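Local coordinates for uncharacterized conserved protein (Staphylococcus epidermidis, PDB 3FRM) that is of unknown function but belongs to the GNAT acetyltransferase clan and may transfer acyl groups, at residues K10-I14 and K186-I190; V99-I105 and P220-D226; D163-L167 and V179-M183. All coordinates share one frame; numbering follows the deposited sequence.

Interaction 1. Residues K10-I14 and K186-I190; sequences KDIYI and KTIEI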
loop_
_atom_site.group_PDB
_atom_site.type_symbol
_atom_site.label_atom_id
_atom_site.label_comp_id
_atom_site.label_asym_id
_atom_site.label_seq_id
_atom_site.Cartn_x
_atom_site.Cartn_y
_atom_site.Cartn_z
ATOM N N LYS A 10 6.954 -14.139 -14.752
ATOM C CA LYS A 10 6.617 -15.309 -15.579
ATOM C C LYS A 10 6.139 -16.463 -14.694
ATOM O O LYS A 10 5.344 -17.279 -15.119
ATOM C CB LYS A 10 7.803 -15.727 -16.447
ATOM C CG LYS A 10 7.966 -14.870 -17.704
ATOM C CD LYS A 10 9.354 -14.222 -17.745
ATOM C CE LYS A 10 10.464 -15.244 -18.079
ATOM N NZ LYS A 10 11.755 -14.927 -17.413
ATOM N N ASP A 11 6.610 -16.494 -13.450
ATOM C CA ASP A 11 6.230 -17.534 -12.511
ATOM C C ASP A 11 4.815 -17.351 -11.955
ATOM O O ASP A 11 4.256 -18.230 -11.310
ATOM C CB ASP A 11 7.253 -17.537 -11.394
ATOM C CG ASP A 11 8.652 -17.827 -11.915
ATOM O OD1 ASP A 11 8.786 -18.852 -12.636
ATOM O OD2 ASP A 11 9.610 -17.046 -11.629
ATOM N N ILE A 12 4.223 -16.199 -12.191
ATOM C CA ILE A 12 2.898 -15.950 -11.650
ATOM C C ILE A 12 1.821 -16.605 -12.511
ATOM O O ILE A 12 1.896 -16.588 -13.706
ATOM C CB ILE A 12 2.710 -14.460 -11.395
ATOM C CG1 ILE A 12 3.711 -14.004 -10.297
ATOM C CG2 ILE A 12 1.222 -14.056 -11.189
ATOM C CD1 ILE A 12 3.357 -14.359 -8.773
ATOM N N TYR A 13 0.848 -17.232 -11.867
ATOM C CA TYR A 13 -0.196 -17.926 -12.527
ATOM C C TYR A 13 -1.164 -16.914 -13.198
ATOM O O TYR A 13 -1.365 -15.831 -12.691
ATOM C CB TYR A 13 -0.909 -18.767 -11.471
ATOM C CG TYR A 13 -2.073 -19.482 -12.003
ATOM C CD1 TYR A 13 -1.936 -20.769 -12.512
ATOM C CD2 TYR A 13 -3.341 -18.869 -12.036
ATOM C CE1 TYR A 13 -3.044 -21.453 -13.061
ATOM C CE2 TYR A 13 -4.441 -19.529 -12.569
ATOM C CZ TYR A 13 -4.291 -20.823 -13.083
ATOM O OH TYR A 13 -5.370 -21.492 -13.605
ATOM N N ILE A 14 -1.752 -17.266 -14.330
ATOM C CA ILE A 14 -2.843 -16.447 -14.907
ATOM C C ILE A 14 -4.015 -17.372 -15.161
ATOM O O ILE A 14 -3.860 -18.426 -15.756
ATOM C CB ILE A 14 -2.460 -15.782 -16.248
ATOM C CG1 ILE A 14 -1.217 -14.893 -16.113
ATOM C CG2 ILE A 14 -3.629 -14.947 -16.851
ATOM C CD1 ILE A 14 -0.079 -15.398 -16.912
ATOM N N LYS A 186 8.886 -25.532 -8.975
ATOM C CA LYS A 186 9.853 -24.508 -8.625
ATOM C C LYS A 186 9.352 -23.634 -7.483
ATOM O O LYS A 186 10.094 -23.316 -6.566
ATOM C CB LYS A 186 10.086 -23.615 -9.842
ATOM C CG LYS A 186 11.550 -23.247 -10.124
ATOM C CD LYS A 186 11.701 -21.730 -10.471
ATOM C CE LYS A 186 10.893 -21.298 -11.705
ATOM N NZ LYS A 186 11.340 -19.970 -12.251
ATOM N N THR A 187 8.081 -23.239 -7.530
ATOM C CA THR A 187 7.606 -22.281 -6.555
ATOM C C THR A 187 6.259 -22.637 -5.936
ATOM O O THR A 187 5.549 -23.534 -6.379
ATOM C CB THR A 187 7.354 -20.927 -7.215
ATOM O OG1 THR A 187 6.433 -21.120 -8.286
ATOM C CG2 THR A 187 8.602 -20.295 -7.756
ATOM N N ILE A 188 5.882 -21.853 -4.946
ATOM C CA ILE A 188 4.508 -21.802 -4.565
ATOM C C ILE A 188 3.971 -20.367 -4.502
ATOM O O ILE A 188 4.599 -19.450 -3.955
ATOM C CB ILE A 188 4.295 -22.648 -3.317
ATOM C CG1 ILE A 188 2.907 -22.521 -2.737
ATOM C CG2 ILE A 188 5.383 -22.403 -2.285
ATOM C CD1 ILE A 188 2.622 -23.826 -2.004
ATOM N N GLU A 189 2.802 -20.170 -5.103
ATOM C CA GLU A 189 2.225 -18.866 -5.163
ATOM C C GLU A 189 0.974 -18.827 -4.339
ATOM O O GLU A 189 0.158 -19.749 -4.387
ATOM C CB GLU A 189 1.920 -18.495 -6.594
ATOM C CG GLU A 189 1.524 -17.063 -6.780
ATOM C CD GLU A 189 0.770 -16.884 -8.095
ATOM O OE1 GLU A 189 1.180 -17.553 -9.075
ATOM O OE2 GLU A 189 -0.231 -16.101 -8.154
ATOM N N ILE A 190 0.860 -17.775 -3.536
ATOM C CA ILE A 190 -0.362 -17.503 -2.840
ATOM C C ILE A 190 -1.146 -16.402 -3.562
ATOM O O ILE A 190 -0.597 -15.623 -4.337
ATOM C CB ILE A 190 -0.188 -17.268 -1.310
ATOM C CG1 ILE A 190 0.811 -16.185 -0.981
ATOM C CG2 ILE A 190 0.353 -18.529 -0.617
ATOM C CD1 ILE A 190 0.633 -15.592 0.420
#
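I12 lays its CD1 methyl across the carboxylate end of E189, 3.7 Å from CD of E189. The two side chains cross at about a right angle. CG1 of I12 stands beside the backbone N, anti to the carbonyl carbon (chi1 -64°), and this, with chi2 of -78°, brings CD1 to E189. The other branch, CG2 of I12, lies 3.9 Å from OE2 of E189. The glutamate arrives as an almost straight rod: CG is anti to the backbone N and the chain stays extended beyond it. Its OE1 receives the backbone N-H of Y13 in a nearly straight bond (N of Y13 to OE1 of E189, 2.8 Å). The donor comes in on the syn side, close to the carboxylate plane. CB of Y13 also rests against OE1, while the phenol turns off and bonds to D15. E189 stands near the start of strand 188-195, which runs parallel to strand 221-225 and is joined to it through helix 204-216. This beta-alpha-beta unit belongs to the GNAT fold. I12 also touches I222 and V224 on strand 221-225, so the loop ahead of strand 17-21 packs on the face of this pair that carries E189, I222 and V224. Nearer the solvent, K186 makes a salt bridge with D11, NZ of K186 lying 2.8 Å from OD1 of D11. The ammonium sits on the syn side but 31° out of the carboxylate plane. The lysine chain bends at chi2 and chi3 and meets the aspartate at roughly a right angle. OD2 of D11 takes the backbone N-H of T8, which helps fix the turn of this carboxylate.

Interaction 2. Residues V99-I105 and P220-D226; sequences VLELYVI and PVILVAD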
loop_
_atom_site.group_PDB
_atom_site.type_symbol
_atom_site.label_atom_id
_atom_site.label_comp_id
_atom_site.label_asym_id
_atom_site.label_seq_id
_atom_site.Cartn_x
_atom_site.Cartn_y
_atom_site.Cartn_z
ATOM N N VAL A 99 -0.377 -0.446 -10.547
ATOM C CA VAL A 99 0.883 -1.158 -10.540
ATOM C C VAL A 99 0.701 -2.490 -9.814
ATOM O O VAL A 99 0.088 -2.567 -8.715
ATOM C CB VAL A 99 1.936 -0.306 -9.853
ATOM C CG1 VAL A 99 3.263 -1.076 -9.640
ATOM C CG2 VAL A 99 2.218 0.951 -10.693
ATOM N N LEU A 100 1.178 -3.565 -10.442
ATOM C CA LEU A 100 1.273 -4.862 -9.768
ATOM C C LEU A 100 2.656 -4.918 -9.228
ATOM O O LEU A 100 3.576 -4.448 -9.887
ATOM C CB LEU A 100 1.118 -5.997 -10.761
ATOM C CG LEU A 100 -0.254 -6.555 -11.167
ATOM C CD1 LEU A 100 -1.512 -5.866 -10.533
ATOM C CD2 LEU A 100 -0.326 -6.594 -12.701
ATOM N N GLU A 101 2.808 -5.495 -8.045
ATOM C CA GLU A 101 4.112 -5.662 -7.392
ATOM C C GLU A 101 4.364 -7.128 -7.089
ATOM O O GLU A 101 3.490 -7.811 -6.493
ATOM C CB GLU A 101 4.114 -4.940 -6.063
ATOM C CG GLU A 101 4.339 -3.476 -6.206
ATOM C CD GLU A 101 3.983 -2.669 -4.952
ATOM O OE1 GLU A 101 4.277 -1.440 -4.957
ATOM O OE2 GLU A 101 3.436 -3.244 -3.966
ATOM N N LEU A 102 5.523 -7.617 -7.514
ATOM C CA LEU A 102 5.893 -8.978 -7.212
ATOM C C LEU A 102 6.673 -9.067 -5.880
ATOM O O LEU A 102 7.724 -8.425 -5.734
ATOM C CB LEU A 102 6.741 -9.558 -8.341
ATOM C CG LEU A 102 7.277 -10.983 -8.103
ATOM C CD1 LEU A 102 6.128 -12.036 -8.178
ATOM C CD2 LEU A 102 8.386 -11.321 -9.147
ATOM N N TYR A 103 6.142 -9.839 -4.921
ATOM C CA TYR A 103 6.844 -10.151 -3.641
ATOM C C TYR A 103 7.321 -11.577 -3.541
ATOM O O TYR A 103 6.658 -12.516 -3.976
ATOM C CB TYR A 103 5.975 -9.806 -2.415
ATOM C CG TYR A 103 5.718 -8.329 -2.326
ATOM C CD1 TYR A 103 6.652 -7.474 -1.766
ATOM C CD2 TYR A 103 4.603 -7.761 -2.931
ATOM C CE1 TYR A 103 6.449 -6.110 -1.730
ATOM C CE2 TYR A 103 4.377 -6.395 -2.889
ATOM C CZ TYR A 103 5.300 -5.578 -2.274
ATOM O OH TYR A 103 5.098 -4.204 -2.249
ATOM N N VAL A 104 8.485 -11.750 -2.928
ATOM C CA VAL A 104 9.070 -13.070 -2.858
ATOM C C VAL A 104 9.566 -13.331 -1.454
ATOM O O VAL A 104 9.989 -12.405 -0.784
ATOM C CB VAL A 104 10.221 -13.178 -3.884
ATOM C CG1 VAL A 104 11.511 -12.559 -3.328
ATOM C CG2 VAL A 104 10.510 -14.610 -4.201
ATOM N N ILE A 105 9.530 -14.588 -1.008
ATOM C CA ILE A 105 10.121 -14.964 0.261
ATOM C C ILE A 105 10.607 -16.429 0.251
ATOM O O ILE A 105 10.090 -17.239 -0.508
ATOM C CB ILE A 105 9.170 -14.686 1.435
ATOM C CG1 ILE A 105 10.007 -14.656 2.736
ATOM C CG2 ILE A 105 8.065 -15.731 1.470
ATOM C CD1 ILE A 105 9.261 -14.330 4.058
ATOM N N PRO A 220 10.557 -21.459 -2.866
ATOM C CA PRO A 220 10.186 -20.089 -2.563
ATOM C C PRO A 220 8.673 -19.878 -2.605
ATOM O O PRO A 220 7.930 -20.519 -3.400
ATOM C CB PRO A 220 10.780 -19.286 -3.737
ATOM C CG PRO A 220 11.836 -20.189 -4.359
ATOM C CD PRO A 220 11.756 -21.544 -3.719
ATOM N N VAL A 221 8.205 -18.931 -1.805
ATOM C CA VAL A 221 6.819 -18.580 -1.944
ATOM C C VAL A 221 6.608 -17.149 -2.399
ATOM O O VAL A 221 7.335 -16.240 -1.948
ATOM C CB VAL A 221 5.885 -19.130 -0.810
ATOM C CG1 VAL A 221 6.644 -19.611 0.377
ATOM C CG2 VAL A 221 4.661 -18.179 -0.498
ATOM N N ILE A 222 5.682 -16.991 -3.347
ATOM C CA ILE A 222 5.581 -15.793 -4.094
ATOM C C ILE A 222 4.123 -15.407 -4.325
ATOM O O ILE A 222 3.187 -16.250 -4.229
ATOM C CB ILE A 222 6.244 -15.960 -5.482
ATOM C CG1 ILE A 222 5.294 -16.700 -6.446
ATOM C CG2 ILE A 222 7.646 -16.601 -5.347
ATOM C CD1 ILE A 222 5.846 -16.964 -7.820
ATOM N N LEU A 223 3.949 -14.115 -4.580
ATOM C CA LEU A 223 2.660 -13.509 -4.732
ATOM C C LEU A 223 2.816 -12.211 -5.486
ATOM O O LEU A 223 3.934 -11.629 -5.521
ATOM C CB LEU A 223 2.046 -13.221 -3.387
ATOM C CG LEU A 223 2.666 -12.134 -2.528
ATOM C CD1 LEU A 223 1.860 -10.863 -2.730
ATOM C CD2 LEU A 223 2.645 -12.544 -1.054
ATOM N N VAL A 224 1.690 -11.762 -6.034
ATOM C CA VAL A 224 1.606 -10.488 -6.653
ATOM C C VAL A 224 0.525 -9.697 -5.975
ATOM O O VAL A 224 -0.527 -10.195 -5.761
ATOM C CB VAL A 224 1.250 -10.646 -8.144
ATOM C CG1 VAL A 224 0.423 -9.477 -8.629
ATOM C CG2 VAL A 224 2.520 -10.816 -8.999
ATOM N N ALA A 225 0.767 -8.428 -5.684
ATOM C CA ALA A 225 -0.257 -7.560 -5.069
ATOM C C ALA A 225 -0.388 -6.263 -5.798
ATOM O O ALA A 225 0.631 -5.700 -6.264
ATOM C CB ALA A 225 0.098 -7.266 -3.615
ATOM N N ASP A 226 -1.612 -5.741 -5.871
ATOM C CA ASP A 226 -1.758 -4.409 -6.436
ATOM C C ASP A 226 -1.931 -3.301 -5.396
ATOM O O ASP A 226 -1.658 -3.524 -4.199
ATOM C CB ASP A 226 -2.822 -4.359 -7.529
ATOM C CG ASP A 226 -4.185 -4.750 -7.024
ATOM O OD1 ASP A 226 -4.505 -4.337 -5.884
ATOM O OD2 ASP A 226 -4.931 -5.449 -7.766
#
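The N-H of E101 reaches O of A225 at 2.8 Å, one of six backbone bonds in an antiparallel ladder. Strand 96-105 comes from the N-terminal half of the chain. It lies between strands 221-225 and 241-251, the place that the last strand takes in a canonical GNAT sheet. E101 with A225, Y103 with L223 and I105 with V221 are the hydrogen-bonded pairs. L102 with V224 and V104 with I222 are the non-hydrogen-bonded ones. V224 CA also turns its hydrogen to O of E101. On the face of L102 and V104 the branched chains interlock. CG1 of V224 touches CG of L100, and CG2 of V224 meets CD1 of L102 at 3.9 Å, so the valine sits between the two leucines. On the other face, CB of Y103 lies 4.0 Å from CG of L223. The tyrosine chi1 of -65° sets CG anti to the carbonyl carbon, and the ring then runs back along its own strand toward E101, with CB of A225 near CE2. Helix 232-237 and the second subunit also pack on this face. Back on the face of L102 and V224, CG2 of V104 meets CG2 of I222 at 3.7 Å.

Interaction 3. Residues D163-L167 and V179-M183; sequences DIERL and VDIIM. With NA (sodium ion), chain G.
R166 and D180 lie side by side and point the same way from neighbouring strands. Their flat ends are turned 73° apart. OD1 of D180 lies well out of the guanidinium plane, so no N-H points at it. NE of R166 is 4.0 Å from OD1 of D180, a long salt bridge of charges only. This buried NE has no hydrogen-bond partner in the model. The touching is done lower down, where CG of R166 rests 3.7 Å from OD2 of D180. That oxygen bonds to the hydroxyl of Y132, while NH1 of R166 bonds to OD1 of D162. CG2 of I164 covers one face of the guanidinium near its rim, 3.9 Å above the plane. I164 and I182 run alongside each other, their CG1 atoms in contact. On the opposite face of the sheet, I181 crosses L167 at about a right angle, with CD1 of I181 3.8 Å from CG of L167. CG1 of I181 stands between its backbone N and carbonyl carbon (chi1 47°); this turns CG1 toward the neighbouring strand, and chi2 of -90° brings CD1 close to O of E165. The V179 side chain instead lies alongside that of L167, pointing the same way, CG1 of V179 against CB of L167 at 3.8 Å. Backbone bonds pair E165 with I181 and L167 with V179. O of I164 is 2.8 Å from the sodium ion, which Y159, N160 and D162 also bind. D162 thus serves both the metal and R166. The arrangement is an antiparallel beta hairpin in the central GNAT sheet, with the sodium site at the start of strand 165-171.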
loop_
_atom_site.group_PDB
_atom_site.type_symbol
_atom_site.label_atom_id
_atom_site.label_comp_id
_atom_site.label_asym_id
_atom_site.label_seq_id
_atom_site.Cartn_x
_atom_site.Cartn_y
_atom_site.Cartn_z
ATOM N N ASP A 163 -6.797 -27.062 -10.158
ATOM C CA ASP A 163 -5.651 -27.600 -9.505
ATOM C C ASP A 163 -5.179 -26.779 -8.305
ATOM O O ASP A 163 -4.681 -27.347 -7.349
ATOM C CB ASP A 163 -4.597 -27.976 -10.546
ATOM C CG ASP A 163 -5.023 -29.209 -11.356
ATOM O OD1 ASP A 163 -5.424 -30.232 -10.722
ATOM O OD2 ASP A 163 -4.991 -29.148 -12.609
ATOM N N ILE A 164 -5.429 -25.474 -8.354
ATOM C CA ILE A 164 -5.422 -24.565 -7.204
ATOM C C ILE A 164 -5.946 -25.231 -5.930
ATOM O O ILE A 164 -7.000 -25.858 -5.948
ATOM C CB ILE A 164 -6.266 -23.288 -7.536
ATOM C CG1 ILE A 164 -5.748 -22.644 -8.822
ATOM C CG2 ILE A 164 -6.297 -22.304 -6.356
ATOM C CD1 ILE A 164 -6.322 -21.258 -9.155
ATOM N N GLU A 165 -5.167 -25.136 -4.844
ATOM C CA GLU A 165 -5.599 -25.598 -3.515
ATOM C C GLU A 165 -6.008 -24.401 -2.644
ATOM O O GLU A 165 -5.526 -23.290 -2.862
ATOM C CB GLU A 165 -4.523 -26.425 -2.814
ATOM C CG GLU A 165 -4.731 -27.975 -2.815
ATOM C CD GLU A 165 -6.161 -28.447 -3.137
ATOM O OE1 GLU A 165 -6.344 -28.955 -4.274
ATOM O OE2 GLU A 165 -7.090 -28.317 -2.282
ATOM N N ARG A 166 -6.916 -24.627 -1.685
ATOM C CA ARG A 166 -7.409 -23.548 -0.853
ATOM C C ARG A 166 -7.419 -23.863 0.636
ATOM O O ARG A 166 -7.623 -25.015 1.048
ATOM C CB ARG A 166 -8.786 -23.121 -1.323
ATOM C CG ARG A 166 -8.800 -22.625 -2.740
ATOM C CD ARG A 166 -10.192 -22.729 -3.298
ATOM N NE ARG A 166 -10.338 -21.944 -4.505
ATOM C CZ ARG A 166 -10.226 -22.424 -5.728
ATOM N NH1 ARG A 166 -9.982 -23.718 -5.929
ATOM N NH2 ARG A 166 -10.326 -21.581 -6.749
ATOM N N LEU A 167 -7.170 -22.833 1.449
ATOM C CA LEU A 167 -7.226 -22.977 2.901
ATOM C C LEU A 167 -8.288 -22.126 3.625
ATOM O O LEU A 167 -8.545 -21.027 3.222
ATOM C CB LEU A 167 -5.844 -22.702 3.460
ATOM C CG LEU A 167 -4.825 -23.707 2.921
ATOM C CD1 LEU A 167 -3.391 -23.282 3.263
ATOM C CD2 LEU A 167 -5.110 -25.128 3.394
ATOM N N VAL A 179 -6.911 -18.574 1.865
ATOM C CA VAL A 179 -5.878 -18.264 0.888
ATOM C C VAL A 179 -5.968 -19.333 -0.152
ATOM O O VAL A 179 -6.389 -20.432 0.164
ATOM C CB VAL A 179 -4.447 -18.208 1.549
ATOM C CG1 VAL A 179 -4.055 -19.590 2.261
ATOM C CG2 VAL A 179 -3.399 -17.711 0.562
ATOM N N ASP A 180 -5.601 -18.974 -1.371
ATOM C CA ASP A 180 -5.374 -19.878 -2.491
ATOM C C ASP A 180 -3.882 -20.130 -2.701
ATOM O O ASP A 180 -3.077 -19.225 -2.554
ATOM C CB ASP A 180 -5.839 -19.200 -3.754
ATOM C CG ASP A 180 -7.296 -19.014 -3.769
ATOM O OD1 ASP A 180 -7.844 -18.841 -4.871
ATOM O OD2 ASP A 180 -7.917 -19.081 -2.685
ATOM N N ILE A 181 -3.548 -21.362 -3.070
ATOM C CA ILE A 181 -2.192 -21.715 -3.359
ATOM C C ILE A 181 -2.123 -22.454 -4.662
ATOM O O ILE A 181 -2.923 -23.343 -4.933
ATOM C CB ILE A 181 -1.483 -22.537 -2.216
ATOM C CG1 ILE A 181 -2.361 -23.669 -1.727
ATOM C CG2 ILE A 181 -1.168 -21.645 -1.044
ATOM C CD1 ILE A 181 -3.300 -23.292 -0.563
ATOM N N ILE A 182 -1.126 -22.053 -5.441
ATOM C CA ILE A 182 -0.836 -22.602 -6.739
ATOM C C ILE A 182 0.568 -23.150 -6.619
ATOM O O ILE A 182 1.546 -22.394 -6.403
ATOM C CB ILE A 182 -0.871 -21.520 -7.854
ATOM C CG1 ILE A 182 -2.243 -20.882 -7.972
ATOM C CG2 ILE A 182 -0.461 -22.087 -9.206
ATOM C CD1 ILE A 182 -2.256 -19.460 -7.406
HETATM N N MSE A 183 0.673 -24.461 -6.783
HETATM C CA MSE A 183 1.942 -25.133 -6.596
HETATM C C MSE A 183 2.582 -25.575 -7.889
HETATM O O MSE A 183 1.908 -26.002 -8.799
HETATM C CB MSE A 183 1.745 -26.320 -5.699
HETATM C CG MSE A 183 0.916 -25.936 -4.529
HETATM SE SE MSE A 183 0.560 -27.506 -3.481
HETATM C CE MSE A 183 -0.827 -28.338 -4.642
HETATM NA NA NA G . -8.778 -27.923 -6.695
#

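All three interactions reach one mixed sheet. Strand 188-195 of interaction 1 stands between the other two. On one side I188 and I190 make probable backbone bonds to I222 of interaction 2, with O of I188 2.8 Å from N of I222. On the other side O of E189 lies 2.8 Å from N of I182 of interaction 3. Interactions 2 and 3 do not touch; their centres are about 15 Å apart. Interactions 1 and 2 both bring parts of the N-terminal half onto the GNAT region, one as a covering loop, the other as an inserted strand. The sodium ion belongs to interaction 3; the Y13 side chain of interaction 1 is about 10 Å from it.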